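Local structure of ORF10 (Moritella marina, 6RIW) at residues A[528-533]-A[741-746]; A[694-699]-A[836-841]. The protein forms the ketosynthase-chain length factor didomain of a polyunsaturated fatty acid synthase, which probably condenses acyl chains carried on acyl carrier protein. All blocks are in the same frame, centred on the assembly; numbering follows the deposited sequence.

Both interactions are buried in the second ketosynthase-like unit, probably the chain length factor, judging by its place as the second unit, and their centres lie about 8 Å apart. Interaction 1 pairs the 528-533 segment with the start of strand 741-752 through backbone bonds and one carboxylate. Interaction 2 has no strand pairing: it joins the loop after strand 687-694 to the loop before helix 841-854, mainly through Asp694 and the backbone N-H of Asn839 bonded to it. Strand 741-752 connects the two, since Ser696 OG hydrogen-bonds Gly742 O at 2.7 Å and Gly697 N bonds Glu743 OE1. The carboxylate of Glu743 thus serves both contacts, whereas that of Asp694 works within interaction 2.

Interaction 1. Residues A[528-533]-A[741-746]; sequences SYVEQL and VGEGAA
Ser528 and Gly742 form a single parallel beta bridge. Ser528 N donates an almost straight bond to Val741 O at 2.8 Å, reaching it from above the carbonyl plane, while Glu743 N gives Ser528 O only a weak one at 3.1 Å. A water spans the pair, hydrogen-bonding Ser528 OG at 2.8 Å and donating to Glu743 O at 2.7 Å; Thr497 also bonds this hydroxyl. Glu743 CG sits between backbone N and carbonyl carbon (chi1 65°), and the extended chain brings OE2 to Val530 N, 2.8 Å away, through the anti lone pair. OE1 meets Arg505 in a salt bridge and accepts Gly697 N. An alanine in place of this glutamate would probably leave the N-H groups of Val530 and Gly697, and the Arg505 charge, without this partner. Among apolar contacts, Val741 CG1 lies 3.7 Å from Tyr529 CE1, and Val530 CG2 rests 3.8 Å from Glu743 CG. In the thiolase-like fold of the second ketosynthase unit, the bridge adds a short parallel partner at the start of strand 741-752, itself antiparallel to strands 469-478 and 687-694; Val530 packs on His477 of the former, and Leu533 and Ala745 pack on Met556 of helix 552-567.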
loop_
_atom_site.group_PDB
_atom_site.type_symbol
_atom_site.label_atom_id
_atom_site.label_comp_id
_atom_site.label_asym_id
_atom_site.label_seq_id
_atom_site.Cartn_x
_atom_site.Cartn_y
_atom_site.Cartn_z
ATOM N N SER A 528 8.249 7.582 22.274
ATOM C CA SER A 528 6.836 7.332 22.575
ATOM C C SER A 528 6.427 5.967 22.009
ATOM O O SER A 528 5.756 5.832 20.984
ATOM C CB SER A 528 5.979 8.473 22.041
ATOM O OG SER A 528 4.607 8.267 22.312
ATOM N N TYR A 529 6.874 4.924 22.702
ATOM C CA TYR A 529 6.591 3.567 22.271
ATOM C C TYR A 529 5.228 3.141 22.778
ATOM O O TYR A 529 4.775 3.565 23.854
ATOM C CB TYR A 529 7.630 2.578 22.804
ATOM C CG TYR A 529 9.035 2.810 22.329
ATOM C CD1 TYR A 529 9.437 2.386 21.063
ATOM C CD2 TYR A 529 9.976 3.475 23.134
ATOM C CE1 TYR A 529 10.733 2.589 20.614
ATOM C CE2 TYR A 529 11.269 3.689 22.678
ATOM C CZ TYR A 529 11.644 3.226 21.424
ATOM O OH TYR A 529 12.940 3.440 20.983
ATOM N N VAL A 530 4.600 2.248 22.020
ATOM C CA VAL A 530 3.396 1.550 22.454
ATOM C C VAL A 530 3.827 0.175 22.965
ATOM O O VAL A 530 4.325 -0.653 22.196
ATOM C CB VAL A 530 2.371 1.431 21.317
ATOM C CG1 VAL A 530 1.192 0.549 21.753
ATOM C CG2 VAL A 530 1.872 2.806 20.899
ATOM N N GLU A 531 3.635 -0.092 24.266
ATOM C CA GLU A 531 4.058 -1.393 24.778
ATOM C C GLU A 531 3.050 -2.485 24.439
ATOM O O GLU A 531 3.435 -3.611 24.105
ATOM C CB GLU A 531 4.288 -1.325 26.300
ATOM C CG GLU A 531 4.489 -2.724 26.941
ATOM C CD GLU A 531 5.146 -2.684 28.325
ATOM O OE1 GLU A 531 5.147 -1.610 28.974
ATOM O OE2 GLU A 531 5.655 -3.744 28.764
ATOM N N GLN A 532 1.758 -2.169 24.496
ATOM C CA GLN A 532 0.708 -3.166 24.336
ATOM C C GLN A 532 -0.614 -2.458 24.069
ATOM O O GLN A 532 -0.764 -1.264 24.327
ATOM C CB GLN A 532 0.599 -4.055 25.583
ATOM C CG GLN A 532 0.287 -3.278 26.845
ATOM C CD GLN A 532 0.524 -4.108 28.109
ATOM O OE1 GLN A 532 1.549 -4.778 28.245
ATOM N NE2 GLN A 532 -0.432 -4.078 29.020
ATOM N N LEU A 533 -1.581 -3.217 23.567
ATOM C CA LEU A 533 -2.948 -2.735 23.455
ATOM C C LEU A 533 -3.905 -3.763 24.046
ATOM O O LEU A 533 -3.640 -4.968 24.016
ATOM C CB LEU A 533 -3.317 -2.449 22.002
ATOM C CG LEU A 533 -3.019 -3.637 21.090
ATOM C CD1 LEU A 533 -4.298 -4.414 20.807
ATOM C CD2 LEU A 533 -2.405 -3.180 19.797
ATOM N N VAL A 741 11.532 9.525 18.473
ATOM C CA VAL A 741 10.828 8.267 18.199
ATOM C C VAL A 741 9.404 8.342 18.747
ATOM O O VAL A 741 9.176 8.783 19.885
ATOM C CB VAL A 741 11.592 7.082 18.823
ATOM C CG1 VAL A 741 10.753 5.823 18.768
ATOM C CG2 VAL A 741 12.951 6.854 18.113
ATOM N N GLY A 742 8.435 7.919 17.935
ATOM C CA GLY A 742 7.066 7.778 18.407
ATOM C C GLY A 742 6.331 6.801 17.528
ATOM O O GLY A 742 6.786 6.479 16.428
ATOM N N GLU A 743 5.188 6.318 18.021
ATOM C CA GLU A 743 4.378 5.433 17.189
ATOM C C GLU A 743 2.932 5.455 17.664
ATOM O O GLU A 743 2.625 5.937 18.762
ATOM C CB GLU A 743 4.925 3.992 17.192
ATOM C CG GLU A 743 4.864 3.301 18.554
ATOM C CD GLU A 743 5.543 1.922 18.535
ATOM O OE1 GLU A 743 5.847 1.424 17.428
ATOM O OE2 GLU A 743 5.778 1.324 19.622
ATOM N N GLY A 744 2.044 4.921 16.827
ATOM C CA GLY A 744 0.655 4.801 17.209
ATOM C C GLY A 744 -0.273 4.834 16.007
ATOM O O GLY A 744 0.120 4.545 14.883
ATOM N N ALA A 745 -1.530 5.156 16.294
ATOM C CA ALA A 745 -2.605 5.070 15.315
ATOM C C ALA A 745 -3.673 6.070 15.727
ATOM O O ALA A 745 -3.809 6.385 16.909
ATOM C CB ALA A 745 -3.189 3.644 15.233
ATOM N N ALA A 746 -4.412 6.581 14.746
ATOM C CA ALA A 746 -5.493 7.501 15.079
ATOM C C ALA A 746 -6.456 7.546 13.906
ATOM O O ALA A 746 -6.130 7.100 12.795
ATOM C CB ALA A 746 -4.943 8.906 15.422
HETATM O O HOH W 1 3.319 8.318 19.879
#

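Interaction 2. Residues A[694-699]-A[836-841]; sequences DLSGSI and HTFNAS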
loop_
_atom_site.group_PDB
_atom_site.type_symbol
_atom_site.label_atom_id
_atom_site.label_comp_id
_atom_site.label_asym_id
_atom_site.label_seq_id
_atom_site.Cartn_x
_atom_site.Cartn_y
_atom_site.Cartn_z
ATOM N N ASP A 694 1.123 3.886 12.120
ATOM C CA ASP A 694 2.522 3.561 11.866
ATOM C C ASP A 694 3.101 3.108 13.195
ATOM O O ASP A 694 3.234 3.903 14.136
ATOM C CB ASP A 694 3.301 4.751 11.298
ATOM C CG ASP A 694 4.595 4.316 10.610
ATOM O OD1 ASP A 694 5.058 3.175 10.896
ATOM O OD2 ASP A 694 5.137 5.086 9.780
ATOM N N LEU A 695 3.445 1.838 13.282
ATOM C CA LEU A 695 4.132 1.370 14.485
ATOM C C LEU A 695 5.631 1.618 14.301
ATOM O O LEU A 695 6.460 0.712 14.204
ATOM C CB LEU A 695 3.758 -0.080 14.767
ATOM C CG LEU A 695 2.222 -0.186 14.901
ATOM C CD1 LEU A 695 1.779 -1.576 15.347
ATOM C CD2 LEU A 695 1.667 0.869 15.871
ATOM N N SER A 696 5.966 2.914 14.265
ATOM C CA SER A 696 7.288 3.407 13.890
ATOM C C SER A 696 8.299 3.380 15.042
ATOM O O SER A 696 9.345 4.024 14.928
ATOM C CB SER A 696 7.182 4.828 13.326
ATOM O OG SER A 696 6.174 5.585 13.987
ATOM N N GLY A 697 8.009 2.670 16.126
ATOM C CA GLY A 697 9.020 2.398 17.128
ATOM C C GLY A 697 9.745 1.085 16.918
ATOM O O GLY A 697 10.554 0.704 17.764
ATOM N N SER A 698 9.490 0.375 15.817
ATOM C CA SER A 698 10.186 -0.890 15.545
ATOM C C SER A 698 11.680 -0.660 15.330
ATOM O O SER A 698 12.116 0.421 14.942
ATOM C CB SER A 698 9.612 -1.565 14.296
ATOM O OG SER A 698 9.749 -0.687 13.186
ATOM N N ILE A 699 12.477 -1.718 15.542
ATOM C CA ILE A 699 13.895 -1.553 15.250
ATOM C C ILE A 699 14.102 -1.318 13.757
ATOM O O ILE A 699 15.035 -0.608 13.349
ATOM C CB ILE A 699 14.716 -2.754 15.760
ATOM C CG1 ILE A 699 16.213 -2.408 15.719
ATOM C CG2 ILE A 699 14.354 -4.060 14.976
ATOM C CD1 ILE A 699 17.138 -3.447 16.403
ATOM N N HIS A 836 7.766 11.412 16.353
ATOM C CA HIS A 836 7.541 11.423 14.907
ATOM C C HIS A 836 6.897 10.099 14.520
ATOM O O HIS A 836 7.547 9.055 14.589
ATOM C CB HIS A 836 8.869 11.602 14.169
ATOM C CG HIS A 836 8.725 12.022 12.739
ATOM N ND1 HIS A 836 7.668 11.622 11.949
ATOM C CD2 HIS A 836 9.486 12.836 11.967
ATOM C CE1 HIS A 836 7.785 12.164 10.747
ATOM N NE2 HIS A 836 8.884 12.904 10.728
ATOM N N THR A 837 5.624 10.122 14.106
ATOM C CA THR A 837 4.930 8.883 13.775
ATOM C C THR A 837 4.850 8.643 12.265
ATOM O O THR A 837 4.010 7.858 11.809
ATOM C CB THR A 837 3.539 8.856 14.431
ATOM O OG1 THR A 837 2.729 9.944 13.938
ATOM C CG2 THR A 837 3.674 9.009 15.967
ATOM N N PHE A 838 5.708 9.320 11.490
ATOM C CA PHE A 838 5.956 9.052 10.078
ATOM C C PHE A 838 4.683 8.908 9.245
ATOM O O PHE A 838 4.029 9.916 8.947
ATOM C CB PHE A 838 6.925 7.856 9.995
ATOM C CG PHE A 838 8.307 8.274 10.426
ATOM C CD1 PHE A 838 9.064 9.087 9.571
ATOM C CD2 PHE A 838 8.759 8.042 11.722
ATOM C CE1 PHE A 838 10.315 9.572 9.990
ATOM C CE2 PHE A 838 10.016 8.546 12.155
ATOM C CZ PHE A 838 10.773 9.302 11.290
ATOM N N ASN A 839 4.303 7.695 8.837
ATOM C CA ASN A 839 3.133 7.636 7.944
ATOM C C ASN A 839 1.833 8.058 8.623
ATOM O O ASN A 839 0.857 8.377 7.929
ATOM C CB ASN A 839 3.000 6.232 7.356
ATOM C CG ASN A 839 4.165 5.903 6.448
ATOM O OD1 ASN A 839 4.444 6.646 5.528
ATOM N ND2 ASN A 839 4.866 4.799 6.720
ATOM N N ALA A 840 1.781 8.066 9.947
ATOM C CA ALA A 840 0.615 8.582 10.650
ATOM C C ALA A 840 0.788 10.028 11.124
ATOM O O ALA A 840 -0.093 10.550 11.822
ATOM C CB ALA A 840 0.301 7.664 11.849
ATOM N N SER A 841 1.908 10.689 10.797
ATOM C CA SER A 841 2.211 11.976 11.436
ATOM C C SER A 841 1.185 13.053 11.099
ATOM O O SER A 841 0.933 13.944 11.917
ATOM C CB SER A 841 3.609 12.476 11.042
ATOM O OG SER A 841 3.759 12.505 9.633
#
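Asp694 grips the 3-10 segment at Asn839: OD2 accepts Asn839 N at 2.9 Å through its anti lone pair, with 161° at the hydrogen. Asp694 CG stands anti to its backbone N (chi1 -161°), on the side of the 836-841 segment. The Asn839 amide and the carboxylate planes lie 11° apart, and Asn839 ND2 is 3.1 Å from Asp694 OD2. Behind the carboxylate, Asp694 CB packs 3.2 Å from Thr837 O. Ser696 makes the second contact: CB lies at the edge of the Phe838 ring, 3.9 Å from CD2, while OG, hydrogen-bonded to the carbonyl O of Gly742, passes 3.5 Å from Thr837 CA. His836 closes the Asn-Ile-Gly-His sequence familiar from ketosynthases, and the segment runs on into helix 841-854; a type I turn from Leu695 to Ser698 leads the other segment into helix 699-706, where Ser698 is the N-cap. Further out, Phe838 N donates to His836 ND1 at 3.1 Å, with ND1 over the centre of the phenyl face and Phe838 CE1 over the centre of the imidazole. Phe838 O takes two bonds, from Ser841 N and from Ser841 OG at 2.7 Å. Trp739 meets the Phe838 ring edge-to-face.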